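Local atomic coordinates of elongation factor 1-beta (Pyrococcus horikoshii, PDB entry 2YY3), a protein that probably promotes the exchange of GDP for GTP on elongation factor 1-alpha, regenerating the GTP-bound form that joins aminoacyl-tRNA in the ternary complex. Residues A[4-9]-A[59-64]; A[10-15]-A[81-86]; A[29-34]-A[72-77]; A[34-39]-A[65-70]; A[40-45]-A[52-57]. All coordinates share one frame; numbering follows the deposited sequence.

Contact 1: residues A[4-9]-A[59-64]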
# COMPACT_ATOMS: atom_id res chain seq x y z
N PHE A 4 -12.92 0.85 -11.93
CA PHE A 4 -11.50 1.02 -11.64
C PHE A 4 -10.85 0.25 -12.79
O PHE A 4 -11.28 -0.87 -13.09
CB PHE A 4 -11.12 0.36 -10.32
CG PHE A 4 -11.38 1.21 -9.10
CD1 PHE A 4 -10.67 2.39 -8.89
CD2 PHE A 4 -12.34 0.82 -8.16
CE1 PHE A 4 -10.91 3.17 -7.76
CE2 PHE A 4 -12.59 1.58 -7.04
CZ PHE A 4 -11.87 2.76 -6.82
N ASN A 5 -9.84 0.81 -13.44
CA ASN A 5 -9.22 0.07 -14.53
C ASN A 5 -7.73 -0.16 -14.31
O ASN A 5 -7.01 -0.58 -15.22
CB ASN A 5 -9.46 0.77 -15.87
CG ASN A 5 -9.10 2.25 -15.85
OD1 ASN A 5 -8.06 2.64 -15.31
ND2 ASN A 5 -9.94 3.06 -16.46
N LEU A 6 -7.29 0.07 -13.08
CA LEU A 6 -5.89 -0.10 -12.75
C LEU A 6 -5.75 -0.59 -11.33
O LEU A 6 -6.63 -0.33 -10.50
CB LEU A 6 -5.16 1.24 -12.86
CG LEU A 6 -4.15 1.54 -13.97
CD1 LEU A 6 -4.69 1.11 -15.31
CD2 LEU A 6 -3.83 3.04 -13.95
N VAL A 7 -4.67 -1.31 -11.07
CA VAL A 7 -4.35 -1.79 -9.74
C VAL A 7 -2.85 -1.57 -9.56
O VAL A 7 -2.07 -1.92 -10.44
CB VAL A 7 -4.63 -3.31 -9.53
CG1 VAL A 7 -3.77 -4.15 -10.46
CG2 VAL A 7 -4.31 -3.70 -8.08
N GLY A 8 -2.46 -0.98 -8.45
CA GLY A 8 -1.05 -0.77 -8.18
C GLY A 8 -0.73 -1.47 -6.88
O GLY A 8 -1.40 -1.24 -5.87
N VAL A 9 0.27 -2.34 -6.87
CA VAL A 9 0.58 -3.04 -5.64
C VAL A 9 1.78 -2.40 -4.96
O VAL A 9 2.87 -2.34 -5.51
CB VAL A 9 0.76 -4.60 -5.88
CG1 VAL A 9 0.84 -4.89 -7.36
CG2 VAL A 9 1.97 -5.14 -5.14
N GLY A 59 -7.38 2.16 -8.73
CA GLY A 59 -7.43 3.52 -9.24
C GLY A 59 -7.80 3.55 -10.72
O GLY A 59 -8.31 2.57 -11.26
N ARG A 60 -7.54 4.68 -11.38
CA ARG A 60 -7.87 4.80 -12.79
C ARG A 60 -6.71 5.38 -13.57
O ARG A 60 -5.85 6.05 -13.00
CB ARG A 60 -9.10 5.68 -13.00
CG ARG A 60 -10.38 5.11 -12.42
CD ARG A 60 -11.56 6.03 -12.69
NE ARG A 60 -11.83 6.17 -14.12
CZ ARG A 60 -12.20 5.16 -14.91
NH1 ARG A 60 -12.33 3.94 -14.42
NH2 ARG A 60 -12.43 5.38 -16.20
N ASP A 61 -6.71 5.14 -14.87
CA ASP A 61 -5.66 5.62 -15.73
C ASP A 61 -6.07 6.98 -16.29
O ASP A 61 -6.32 7.13 -17.47
CB ASP A 61 -5.43 4.63 -16.86
CG ASP A 61 -4.15 4.88 -17.62
OD1 ASP A 61 -3.19 5.40 -17.01
OD2 ASP A 61 -4.08 4.54 -18.82
N GLU A 62 -6.15 7.97 -15.40
CA GLU A 62 -6.53 9.33 -15.77
C GLU A 62 -5.90 10.27 -14.76
O GLU A 62 -5.71 9.90 -13.61
CB GLU A 62 -8.05 9.49 -15.75
CG GLU A 62 -8.67 9.36 -14.38
CD GLU A 62 -10.18 9.20 -14.42
OE1 GLU A 62 -10.67 8.32 -15.17
OE2 GLU A 62 -10.89 9.93 -13.69
N GLU A 63 -5.56 11.49 -15.18
CA GLU A 63 -4.94 12.46 -14.28
C GLU A 63 -5.69 12.49 -12.95
O GLU A 63 -6.92 12.33 -12.91
CB GLU A 63 -4.93 13.85 -14.93
CG GLU A 63 -4.12 14.90 -14.19
CD GLU A 63 -4.88 15.50 -13.04
OE1 GLU A 63 -4.23 15.93 -12.05
OE2 GLU A 63 -6.14 15.56 -13.12
N GLY A 64 -4.96 12.69 -11.87
CA GLY A 64 -5.59 12.73 -10.57
C GLY A 64 -5.21 11.52 -9.74
O GLY A 64 -5.24 11.58 -8.51
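Asn5 and Arg60 cross at about a right angle: the amide nitrogen ND2 of Asn5 sits over one face of the Arg60 guanidinium, with the two planes turned 47° apart. ND2 of Asn5 lies 3.3 Å from NH1 of Arg60, but both are donors, so no bond forms. A chi1 of 51° sets CG of Asn5 between backbone N and carbonyl carbon, bringing its OD1 to the N of Asp61 at 2.9 Å, in the carbonyl plane and on a lone pair. Arg60 NE pairs instead with OE1 of Glu62 at 2.7 Å. Nearby, CD2 of Leu6 rests on CA of Asp61 (3.6 Å), while the Phe4 ring meets N of Gly59 obliquely. Asn5 and Leu6 both face Gly59, a classic beta bulge; Gly59 N to Leu6 O (3.1 Å) is its straight bond, and the two reaching Gly59 O are weak. The bulge joins the start of strand 6-14 to the end of strand 51-59, and Leu6 also packs on Val88 of strand 80-90.

Contact 2: residues A[10-15]-A[81-86]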
# COMPACT_ATOMS: atom_id res chain seq x y z
N ILE A 10 1.54 -1.85 -3.77
CA ILE A 10 2.58 -1.17 -3.02
C ILE A 10 3.10 -2.06 -1.89
O ILE A 10 2.32 -2.60 -1.10
CB ILE A 10 2.07 0.16 -2.41
CG1 ILE A 10 1.55 1.09 -3.51
CG2 ILE A 10 3.19 0.86 -1.69
CD1 ILE A 10 0.08 0.99 -3.74
N ARG A 11 4.41 -2.19 -1.82
CA ARG A 11 5.02 -3.00 -0.79
C ARG A 11 5.54 -2.10 0.30
O ARG A 11 6.33 -1.22 0.03
CB ARG A 11 6.18 -3.81 -1.36
CG ARG A 11 6.67 -4.90 -0.43
CD ARG A 11 7.69 -5.80 -1.11
NE ARG A 11 9.04 -5.34 -0.85
CZ ARG A 11 9.95 -6.02 -0.16
NH1 ARG A 11 9.65 -7.21 0.34
NH2 ARG A 11 11.15 -5.50 0.04
N VAL A 12 5.09 -2.31 1.53
CA VAL A 12 5.60 -1.48 2.62
C VAL A 12 6.41 -2.35 3.56
O VAL A 12 5.97 -3.43 3.96
CB VAL A 12 4.45 -0.76 3.41
CG1 VAL A 12 3.25 -0.49 2.49
CG2 VAL A 12 4.03 -1.57 4.63
N MSE A 13 7.61 -1.89 3.89
CA MSE A 13 8.52 -2.60 4.79
C MSE A 13 8.53 -1.88 6.14
O MSE A 13 8.84 -0.70 6.20
CB MSE A 13 9.93 -2.60 4.22
CG MSE A 13 10.34 -3.90 3.53
SE MSE A 13 10.36 -5.44 4.75
CE MSE A 13 11.96 -5.02 5.74
N PRO A 14 8.16 -2.58 7.24
CA PRO A 14 8.16 -1.93 8.56
C PRO A 14 9.58 -1.62 9.03
O PRO A 14 10.55 -2.23 8.57
CB PRO A 14 7.47 -2.96 9.45
CG PRO A 14 6.56 -3.67 8.51
CD PRO A 14 7.45 -3.87 7.31
N THR A 15 9.71 -0.66 9.94
CA THR A 15 11.03 -0.26 10.45
C THR A 15 11.79 -1.38 11.13
O THR A 15 13.00 -1.47 11.00
CB THR A 15 10.90 0.92 11.42
OG1 THR A 15 9.79 0.69 12.30
CG2 THR A 15 10.68 2.21 10.65
N GLU A 81 9.22 1.70 7.21
CA GLU A 81 10.58 1.94 6.76
C GLU A 81 10.57 2.45 5.32
O GLU A 81 11.39 3.27 4.94
CB GLU A 81 11.38 0.65 6.84
CG GLU A 81 12.70 0.68 6.11
CD GLU A 81 13.71 1.59 6.77
OE1 GLU A 81 13.98 1.41 7.98
OE2 GLU A 81 14.24 2.49 6.08
N SER A 82 9.63 1.95 4.51
CA SER A 82 9.54 2.37 3.12
C SER A 82 8.32 1.81 2.41
O SER A 82 7.82 0.74 2.75
CB SER A 82 10.78 1.93 2.35
OG SER A 82 10.89 0.51 2.32
N ALA A 83 7.84 2.55 1.41
CA ALA A 83 6.70 2.12 0.62
C ALA A 83 7.04 2.35 -0.85
O ALA A 83 7.35 3.47 -1.26
CB ALA A 83 5.44 2.89 1.01
N GLU A 84 7.00 1.28 -1.63
CA GLU A 84 7.29 1.36 -3.06
C GLU A 84 6.17 0.74 -3.89
O GLU A 84 5.43 -0.12 -3.41
CB GLU A 84 8.61 0.65 -3.38
CG GLU A 84 9.81 1.20 -2.64
CD GLU A 84 10.17 2.61 -3.08
OE1 GLU A 84 10.97 3.26 -2.36
OE2 GLU A 84 9.68 3.07 -4.14
N VAL A 85 6.05 1.20 -5.13
CA VAL A 85 5.07 0.65 -6.06
C VAL A 85 5.77 -0.41 -6.89
O VAL A 85 6.57 -0.10 -7.76
CB VAL A 85 4.51 1.74 -6.99
CG1 VAL A 85 3.70 1.11 -8.12
CG2 VAL A 85 3.65 2.70 -6.20
N GLU A 86 5.48 -1.68 -6.61
CA GLU A 86 6.12 -2.77 -7.33
C GLU A 86 5.68 -2.85 -8.80
O GLU A 86 6.52 -2.94 -9.69
CB GLU A 86 5.83 -4.11 -6.63
CG GLU A 86 6.30 -4.19 -5.18
CD GLU A 86 7.79 -3.95 -5.02
OE1 GLU A 86 8.24 -2.83 -5.36
OE2 GLU A 86 8.50 -4.86 -4.55
O HOH W 1 9.01 -1.24 0.58
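The carbonyl oxygen of Met13 is gripped by two successive backbone nitrogens, Glu81 N at 2.6 Å and Ser82 N at 3.2 Å, both in its carbonyl plane. This is a classic beta bulge. Beyond it the pairing becomes regular, with Arg11 and Glu84 bonded in both directions. In Ile10 a chi1 of -58° places CG1 beside the backbone N and leaves CG2 anti to it; CG2 faces Glu84 O, while CG1 of Ile10 meets CG2 of Val85 at 3.8 Å. These are an inner and an edge strand, 6-14 and 80-90, of the four-stranded antiparallel sheet of a ferredoxin-like fold. Ile10, Val12, Ala83 and Val85 line the face that the helices cover, Phe74 lying on both Val12 and Ala83. Arg11, Met13 (selenomethionine) and Ser82 point to the other face. There CG of Met13 lies over one side of the Arg11 guanidinium, whose NH1 makes its salt bridge with Glu44. OE2 of Glu86 makes a long salt bridge by charge alone, 3.8 Å from Arg11 NE, with no N-H pointing at it. A water bridges Ser82 OG and Arg11 O, donating to the carbonyl at 2.7 Å.

Contact 3: residues A[29-34]-A[72-77]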
# COMPACT_ATOMS: atom_id res chain seq x y z
N LYS A 29 -4.53 1.57 5.87
CA LYS A 29 -5.80 1.53 5.18
C LYS A 29 -6.56 2.86 5.23
O LYS A 29 -7.34 3.15 4.33
CB LYS A 29 -6.70 0.44 5.76
CG LYS A 29 -6.27 -0.98 5.50
CD LYS A 29 -7.38 -1.91 5.94
CE LYS A 29 -6.85 -3.23 6.42
NZ LYS A 29 -7.91 -4.00 7.11
N LYS A 30 -6.36 3.67 6.27
CA LYS A 30 -7.09 4.92 6.33
C LYS A 30 -6.31 6.09 5.77
O LYS A 30 -6.83 7.19 5.64
CB LYS A 30 -7.58 5.21 7.75
CG LYS A 30 -6.55 5.19 8.85
CD LYS A 30 -7.26 5.27 10.20
CE LYS A 30 -6.30 5.17 11.38
NZ LYS A 30 -7.01 5.26 12.68
N VAL A 31 -5.05 5.84 5.43
CA VAL A 31 -4.22 6.87 4.84
C VAL A 31 -4.46 6.81 3.33
O VAL A 31 -4.05 7.68 2.58
CB VAL A 31 -2.73 6.62 5.19
CG1 VAL A 31 -1.82 7.15 4.10
CG2 VAL A 31 -2.41 7.29 6.52
N ILE A 32 -5.14 5.76 2.88
CA ILE A 32 -5.45 5.61 1.46
C ILE A 32 -6.47 6.67 1.06
O ILE A 32 -7.60 6.66 1.54
CB ILE A 32 -6.03 4.21 1.12
CG1 ILE A 32 -4.98 3.12 1.34
CG2 ILE A 32 -6.52 4.19 -0.33
CD1 ILE A 32 -5.45 1.74 0.97
N PRO A 33 -6.07 7.59 0.17
CA PRO A 33 -6.94 8.66 -0.30
C PRO A 33 -8.31 8.19 -0.77
O PRO A 33 -8.48 7.08 -1.26
CB PRO A 33 -6.11 9.31 -1.41
CG PRO A 33 -4.73 9.18 -0.87
CD PRO A 33 -4.72 7.74 -0.41
N GLU A 34 -9.26 9.09 -0.59
CA GLU A 34 -10.67 8.92 -0.91
C GLU A 34 -11.04 8.27 -2.25
O GLU A 34 -11.90 7.41 -2.30
CB GLU A 34 -11.34 10.30 -0.81
CG GLU A 34 -11.03 11.10 0.50
CD GLU A 34 -9.74 11.96 0.46
OE1 GLU A 34 -8.61 11.43 0.52
OE2 GLU A 34 -9.86 13.20 0.37
N GLU A 72 3.75 7.36 -0.93
CA GLU A 72 4.32 8.44 -0.13
C GLU A 72 3.50 8.70 1.12
O GLU A 72 4.04 8.90 2.20
CB GLU A 72 4.43 9.74 -0.94
CG GLU A 72 5.51 9.72 -2.01
CD GLU A 72 5.48 10.96 -2.88
OE1 GLU A 72 5.61 12.07 -2.33
OE2 GLU A 72 5.33 10.82 -4.12
N LYS A 73 2.18 8.72 0.98
CA LYS A 73 1.33 8.92 2.14
C LYS A 73 1.58 7.76 3.11
O LYS A 73 1.55 7.95 4.33
CB LYS A 73 -0.14 8.99 1.72
CG LYS A 73 -0.45 10.24 0.90
CD LYS A 73 -1.93 10.63 0.95
CE LYS A 73 -2.15 12.00 0.28
NZ LYS A 73 -3.59 12.42 0.26
N PHE A 74 1.84 6.57 2.57
CA PHE A 74 2.14 5.39 3.38
C PHE A 74 3.42 5.61 4.17
O PHE A 74 3.51 5.22 5.33
CB PHE A 74 2.32 4.14 2.50
CG PHE A 74 1.03 3.47 2.11
CD1 PHE A 74 -0.20 4.05 2.38
CD2 PHE A 74 1.06 2.25 1.45
CE1 PHE A 74 -1.38 3.43 1.99
CE2 PHE A 74 -0.11 1.62 1.06
CZ PHE A 74 -1.34 2.21 1.33
N GLU A 75 4.41 6.23 3.54
CA GLU A 75 5.69 6.48 4.19
C GLU A 75 5.65 7.50 5.32
O GLU A 75 6.61 7.64 6.07
CB GLU A 75 6.75 6.90 3.16
CG GLU A 75 7.07 5.84 2.12
CD GLU A 75 8.42 6.06 1.45
OE1 GLU A 75 8.74 7.21 1.06
OE2 GLU A 75 9.16 5.06 1.30
N GLU A 76 4.54 8.21 5.45
CA GLU A 76 4.42 9.20 6.51
C GLU A 76 3.96 8.48 7.78
O GLU A 76 4.17 8.98 8.89
CB GLU A 76 3.40 10.27 6.15
CG GLU A 76 3.74 11.09 4.91
CD GLU A 76 2.63 12.06 4.54
OE1 GLU A 76 1.46 11.62 4.42
OE2 GLU A 76 2.92 13.27 4.37
N VAL A 77 3.34 7.32 7.63
CA VAL A 77 2.87 6.56 8.77
C VAL A 77 4.06 6.09 9.60
O VAL A 77 5.15 5.88 9.06
CB VAL A 77 2.00 5.37 8.31
CG1 VAL A 77 1.57 4.53 9.50
CG2 VAL A 77 0.79 5.91 7.57
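With chi1 near 151°, Val31 turns its CG1 roughly anti to the backbone nitrogen and onto Lys73, leaving CG2 for Val77; in Phe74 a chi1 of -83° sets CG beside the backbone N, and the ring lies toward Val31 and Ile32. The contact joins the end of helix 21-31 and the loop after it with the last turn of helix 67-76, the two helices lying on one face of the sheet in this ferredoxin-like fold. It is held by carbon packing. CG1 of Val31 is wedged against CB of Lys73 at 3.4 Å and also reaches CD1 of Phe74, while CG2 of Val31 meets CG2 of Val77 at 3.6 Å, the two valines sliding past each other in opposite directions. The Phe74 ring is met edge-on from this side: CG1 of Val31 and CG1 of Ile32 both lie near its plane, the latter 3.7 Å from CE1. The rest of the ring belongs to the core, where it pairs edge-to-face with Phe55 and touches Ile10, Val12 and Leu28. Ile32 points its CB away from the second helix, yet its CG1 comes back to the phenyl edge. At the outer margin Lys73 runs out in an extended chain past Pro33. OE1 of Glu34 stays 5.1 Å from NZ of Lys73, too far for a salt bridge, and the same NZ lies 3.6 Å from CG of Pro33.

Contact 4: residues A[34-39]-A[65-70]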
# COMPACT_ATOMS: atom_id res chain seq x y z
N GLU A 34 -9.26 9.09 -0.59
CA GLU A 34 -10.67 8.92 -0.91
C GLU A 34 -11.04 8.27 -2.25
O GLU A 34 -11.90 7.41 -2.30
CB GLU A 34 -11.34 10.30 -0.81
CG GLU A 34 -11.03 11.10 0.50
CD GLU A 34 -9.74 11.96 0.46
OE1 GLU A 34 -8.61 11.43 0.52
OE2 GLU A 34 -9.86 13.20 0.37
N LYS A 35 -10.41 8.71 -3.33
CA LYS A 35 -10.73 8.18 -4.65
C LYS A 35 -10.13 6.83 -5.00
O LYS A 35 -10.48 6.24 -6.02
CB LYS A 35 -10.35 9.20 -5.71
CG LYS A 35 -8.93 9.71 -5.61
CD LYS A 35 -8.71 10.84 -6.61
CE LYS A 35 -7.45 11.62 -6.31
NZ LYS A 35 -7.25 12.71 -7.30
N TYR A 36 -9.22 6.33 -4.16
CA TYR A 36 -8.64 5.03 -4.43
C TYR A 36 -9.48 3.96 -3.74
O TYR A 36 -10.31 4.26 -2.89
CB TYR A 36 -7.21 4.97 -3.91
CG TYR A 36 -6.29 5.96 -4.58
CD1 TYR A 36 -5.69 5.68 -5.81
CD2 TYR A 36 -6.01 7.18 -3.97
CE1 TYR A 36 -4.82 6.59 -6.40
CE2 TYR A 36 -5.15 8.09 -4.55
CZ TYR A 36 -4.56 7.79 -5.76
OH TYR A 36 -3.68 8.69 -6.29
N GLY A 37 -9.27 2.72 -4.13
CA GLY A 37 -10.00 1.62 -3.54
C GLY A 37 -9.02 0.57 -3.06
O GLY A 37 -7.86 0.53 -3.48
N LEU A 38 -9.50 -0.29 -2.18
CA LEU A 38 -8.67 -1.35 -1.64
C LEU A 38 -9.18 -2.68 -2.18
O LEU A 38 -10.39 -2.93 -2.21
CB LEU A 38 -8.74 -1.33 -0.12
CG LEU A 38 -8.02 -2.48 0.57
CD1 LEU A 38 -6.52 -2.27 0.43
CD2 LEU A 38 -8.47 -2.56 2.04
N ALA A 39 -8.26 -3.52 -2.63
CA ALA A 39 -8.65 -4.81 -3.18
C ALA A 39 -8.13 -5.98 -2.34
O ALA A 39 -8.79 -7.02 -2.24
CB ALA A 39 -8.14 -4.94 -4.63
N TYR A 65 -4.86 10.42 -10.41
CA TYR A 65 -4.45 9.19 -9.75
C TYR A 65 -2.96 8.98 -9.87
O TYR A 65 -2.41 9.02 -10.98
CB TYR A 65 -5.17 8.00 -10.36
CG TYR A 65 -6.65 8.01 -10.14
CD1 TYR A 65 -7.49 8.81 -10.91
CD2 TYR A 65 -7.21 7.22 -9.16
CE1 TYR A 65 -8.87 8.81 -10.69
CE2 TYR A 65 -8.58 7.21 -8.93
CZ TYR A 65 -9.41 8.00 -9.70
OH TYR A 65 -10.76 7.95 -9.46
N SER A 66 -2.30 8.74 -8.74
CA SER A 66 -0.86 8.51 -8.72
C SER A 66 -0.52 7.52 -7.62
O SER A 66 -0.55 7.86 -6.44
CB SER A 66 -0.12 9.82 -8.48
OG SER A 66 1.26 9.59 -8.26
N PHE A 67 -0.19 6.29 -8.00
CA PHE A 67 0.13 5.28 -7.01
C PHE A 67 1.39 5.62 -6.21
O PHE A 67 1.54 5.18 -5.08
CB PHE A 67 0.23 3.90 -7.68
CG PHE A 67 -1.09 3.37 -8.16
CD1 PHE A 67 -1.28 3.03 -9.50
CD2 PHE A 67 -2.17 3.24 -7.28
CE1 PHE A 67 -2.50 2.56 -9.95
CE2 PHE A 67 -3.42 2.77 -7.72
CZ PHE A 67 -3.59 2.43 -9.05
N ASP A 68 2.28 6.42 -6.79
CA ASP A 68 3.46 6.82 -6.04
C ASP A 68 2.98 7.77 -4.93
O ASP A 68 3.58 7.85 -3.86
CB ASP A 68 4.48 7.53 -6.93
CG ASP A 68 5.13 6.60 -7.94
OD1 ASP A 68 5.59 5.50 -7.56
OD2 ASP A 68 5.19 6.98 -9.14
N GLU A 69 1.88 8.46 -5.20
CA GLU A 69 1.31 9.38 -4.24
C GLU A 69 0.91 8.65 -2.95
O GLU A 69 1.31 9.06 -1.86
CB GLU A 69 0.08 10.09 -4.84
CG GLU A 69 -0.55 11.14 -3.93
CD GLU A 69 -1.79 11.79 -4.54
OE1 GLU A 69 -2.86 11.13 -4.64
OE2 GLU A 69 -1.70 12.98 -4.91
N VAL A 70 0.13 7.57 -3.06
CA VAL A 70 -0.28 6.85 -1.87
C VAL A 70 0.92 6.15 -1.23
O VAL A 70 0.98 6.02 -0.01
CB VAL A 70 -1.43 5.84 -2.17
CG1 VAL A 70 -2.16 6.26 -3.43
CG2 VAL A 70 -0.93 4.44 -2.28
O HOH W 2 -4.40 13.04 -6.63
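The hydroxyl of Tyr36 is gripped from two directions: it accepts the backbone N-H of Ser66 at 2.8 Å in an almost perfectly straight bond (178°) and gives its own proton to OE1 of Glu69 at 3.1 Å. A chi1 of -62° sets CG of Tyr36 beside its backbone N, from where the hydroxyl reaches Ser66. Both partners sit at the edge of the phenol ring, near its plane, whereas the hydroxyl comes to OE1 from above the carboxylate plane. Two bonds thus fix the rotation of the buried ring at the very start of helix 67-76, where Ser66 is the N-cap and its OG weakly accepts from Glu69 N. The two faces of the phenol have different neighbours. CG1 of Val70 sits over one in a CH-pi contact, 3.8 Å from the centroid. Toward the opposite face comes the edge of Tyr65, an offset edge-to-face pair with planes at 85° and CD2 of Tyr65 3.7 Å from CE1 of Tyr36. Tyr65 in turn has the aliphatic part of Lys35 over one of its own faces. The amine of Lys35 carries on to Gly64 O, its main partner, and to a water that also lies within hydrogen-bonding distance of Glu69 OE1. Tyr36 therefore pins the loop between helix 21-31 and strand 37-45 against helix 67-76, while Phe67, which also touches the Tyr36 ring, packs on Val57 and Val88.

Contact 5: residues A[40-45]-A[52-57]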
# COMPACT_ATOMS: atom_id res chain seq x y z
N LYS A 40 -6.97 -5.79 -1.74
CA LYS A 40 -6.36 -6.88 -1.01
C LYS A 40 -5.16 -6.42 -0.20
O LYS A 40 -4.46 -5.51 -0.59
CB LYS A 40 -5.93 -7.93 -2.04
CG LYS A 40 -5.03 -9.03 -1.57
CD LYS A 40 -4.50 -9.76 -2.81
CE LYS A 40 -3.69 -11.00 -2.47
NZ LYS A 40 -3.34 -11.76 -3.71
N VAL A 41 -4.97 -7.06 0.95
CA VAL A 41 -3.83 -6.76 1.80
C VAL A 41 -3.17 -8.11 2.07
O VAL A 41 -3.80 -9.05 2.56
CB VAL A 41 -4.23 -6.12 3.14
CG1 VAL A 41 -3.00 -5.94 4.01
CG2 VAL A 41 -4.88 -4.78 2.89
N GLU A 42 -1.89 -8.19 1.76
CA GLU A 42 -1.17 -9.43 1.92
C GLU A 42 0.06 -9.24 2.80
O GLU A 42 0.67 -8.16 2.80
CB GLU A 42 -0.76 -9.90 0.53
CG GLU A 42 -0.23 -11.29 0.42
CD GLU A 42 0.10 -11.62 -1.02
OE1 GLU A 42 0.87 -10.85 -1.65
OE2 GLU A 42 -0.41 -12.65 -1.53
N ARG A 43 0.41 -10.28 3.55
CA ARG A 43 1.59 -10.23 4.41
C ARG A 43 2.61 -11.23 3.89
O ARG A 43 2.29 -12.39 3.69
CB ARG A 43 1.25 -10.60 5.85
CG ARG A 43 0.22 -9.72 6.49
CD ARG A 43 0.11 -9.96 7.98
NE ARG A 43 -0.88 -9.06 8.57
CZ ARG A 43 -1.09 -8.91 9.87
NH1 ARG A 43 -0.37 -9.60 10.75
NH2 ARG A 43 -2.00 -8.06 10.29
N GLU A 44 3.84 -10.77 3.66
CA GLU A 44 4.89 -11.67 3.21
C GLU A 44 6.06 -11.62 4.20
O GLU A 44 7.05 -10.91 3.99
CB GLU A 44 5.35 -11.32 1.78
CG GLU A 44 6.12 -10.01 1.62
CD GLU A 44 7.26 -10.10 0.59
OE1 GLU A 44 8.08 -11.04 0.69
OE2 GLU A 44 7.35 -9.23 -0.31
N PRO A 45 5.96 -12.37 5.31
CA PRO A 45 7.01 -12.42 6.34
C PRO A 45 8.34 -12.90 5.79
O PRO A 45 8.37 -13.69 4.85
CB PRO A 45 6.45 -13.40 7.36
CG PRO A 45 5.64 -14.31 6.52
CD PRO A 45 4.91 -13.35 5.62
N ALA A 52 6.77 -7.92 5.43
CA ALA A 52 6.41 -6.91 4.45
C ALA A 52 4.90 -6.95 4.26
O ALA A 52 4.28 -7.99 4.44
CB ALA A 52 7.10 -7.19 3.14
N LEU A 53 4.32 -5.81 3.91
CA LEU A 53 2.89 -5.72 3.68
C LEU A 53 2.67 -5.31 2.23
O LEU A 53 3.36 -4.42 1.73
CB LEU A 53 2.26 -4.70 4.63
CG LEU A 53 2.36 -5.04 6.13
CD1 LEU A 53 1.78 -3.93 6.96
CD2 LEU A 53 1.63 -6.36 6.41
N LYS A 54 1.74 -5.98 1.56
CA LYS A 54 1.43 -5.68 0.18
C LYS A 54 0.01 -5.20 0.01
O LYS A 54 -0.94 -5.91 0.33
CB LYS A 54 1.69 -6.91 -0.67
CG LYS A 54 3.17 -7.19 -0.81
CD LYS A 54 3.46 -8.49 -1.51
CE LYS A 54 2.93 -8.48 -2.93
NZ LYS A 54 3.34 -9.76 -3.60
N PHE A 55 -0.13 -3.98 -0.49
CA PHE A 55 -1.44 -3.37 -0.72
C PHE A 55 -1.77 -3.33 -2.20
O PHE A 55 -0.95 -2.87 -3.01
CB PHE A 55 -1.45 -1.95 -0.14
CG PHE A 55 -1.45 -1.92 1.36
CD1 PHE A 55 -2.65 -1.89 2.07
CD2 PHE A 55 -0.25 -2.00 2.07
CE1 PHE A 55 -2.65 -1.94 3.47
CE2 PHE A 55 -0.25 -2.05 3.45
CZ PHE A 55 -1.45 -2.02 4.16
N TYR A 56 -2.95 -3.82 -2.56
CA TYR A 56 -3.38 -3.79 -3.95
C TYR A 56 -4.35 -2.64 -4.00
O TYR A 56 -5.53 -2.80 -3.69
CB TYR A 56 -4.06 -5.10 -4.35
CG TYR A 56 -3.13 -6.28 -4.34
CD1 TYR A 56 -2.52 -6.70 -3.16
CD2 TYR A 56 -2.81 -6.96 -5.52
CE1 TYR A 56 -1.62 -7.76 -3.15
CE2 TYR A 56 -1.91 -8.02 -5.53
CZ TYR A 56 -1.32 -8.41 -4.34
OH TYR A 56 -0.43 -9.46 -4.32
N VAL A 57 -3.85 -1.47 -4.38
CA VAL A 57 -4.65 -0.27 -4.44
C VAL A 57 -5.30 -0.08 -5.81
O VAL A 57 -4.65 -0.22 -6.85
CB VAL A 57 -3.78 0.96 -4.11
CG1 VAL A 57 -4.64 2.20 -4.06
CG2 VAL A 57 -3.06 0.73 -2.78
O HOH W 3 2.63 -12.14 -2.98
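Val41 and Phe55 lie side by side on the closely packed face, CG2 of the valine 3.7 Å from CE1 of the ring, and next to them CG of Arg43 presses on CD2 of Leu53 at 3.6 Å. Helix 21-31 covers this face: Phe55 touches Leu28, and the Arg43 guanidinium continues past Leu53 to salt bridges with Asp22 and Glu25. The two strands form the beta hairpin 37-45/51-59, whose first strand is an edge of the ferredoxin-like sheet. Backbone bonds are soundest around Glu42 and Lys54, with Lys54 N to Glu42 O at 2.7 Å; that from Ala52 N to Glu44 O is weak. The other face is largely polar, and its ion pairs and side-chain hydrogen bonds are weak or long. Anti torsions all along its chain lay Lys40 flat over the Tyr56 ring, with CD 3.7 Å from the centroid in a CH-pi contact. OE1 of Glu42 forms a salt bridge with Lys54 NZ and takes a weak bond from Tyr56 OH, each at 3.3 Å. A water bridges Glu42 OE1 and Lys54 NZ, and Lys40 NZ adds a long ion pair to Glu42 OE2. Farther along, CG of Glu44 packs on CB of Ala52 (3.4 Å) while its carboxylate goes to Arg11.

Contacts 1, 2 and 5 stitch the single antiparallel sheet in the order 37-45, 51-59, 6-14, 80-90, and contacts 3 and 4 involve the helical layer on one face of it. Strand 6-14 serves contact 1 at its start and contact 2 at its end, with centres about 19 Å apart. Contacts 1 and 4 are neighbours, about 7 Å between centres, where Phe67 packs against Gly8; contacts 3 and 4 follow each other along helix 67-76 and share Glu34. Along the chain, contact 5 is the most local, closing a hairpin, whereas contact 2 brings the first strand to the last. Together they tie the beta-alpha-beta-beta-alpha-beta chain into one compact exchange domain.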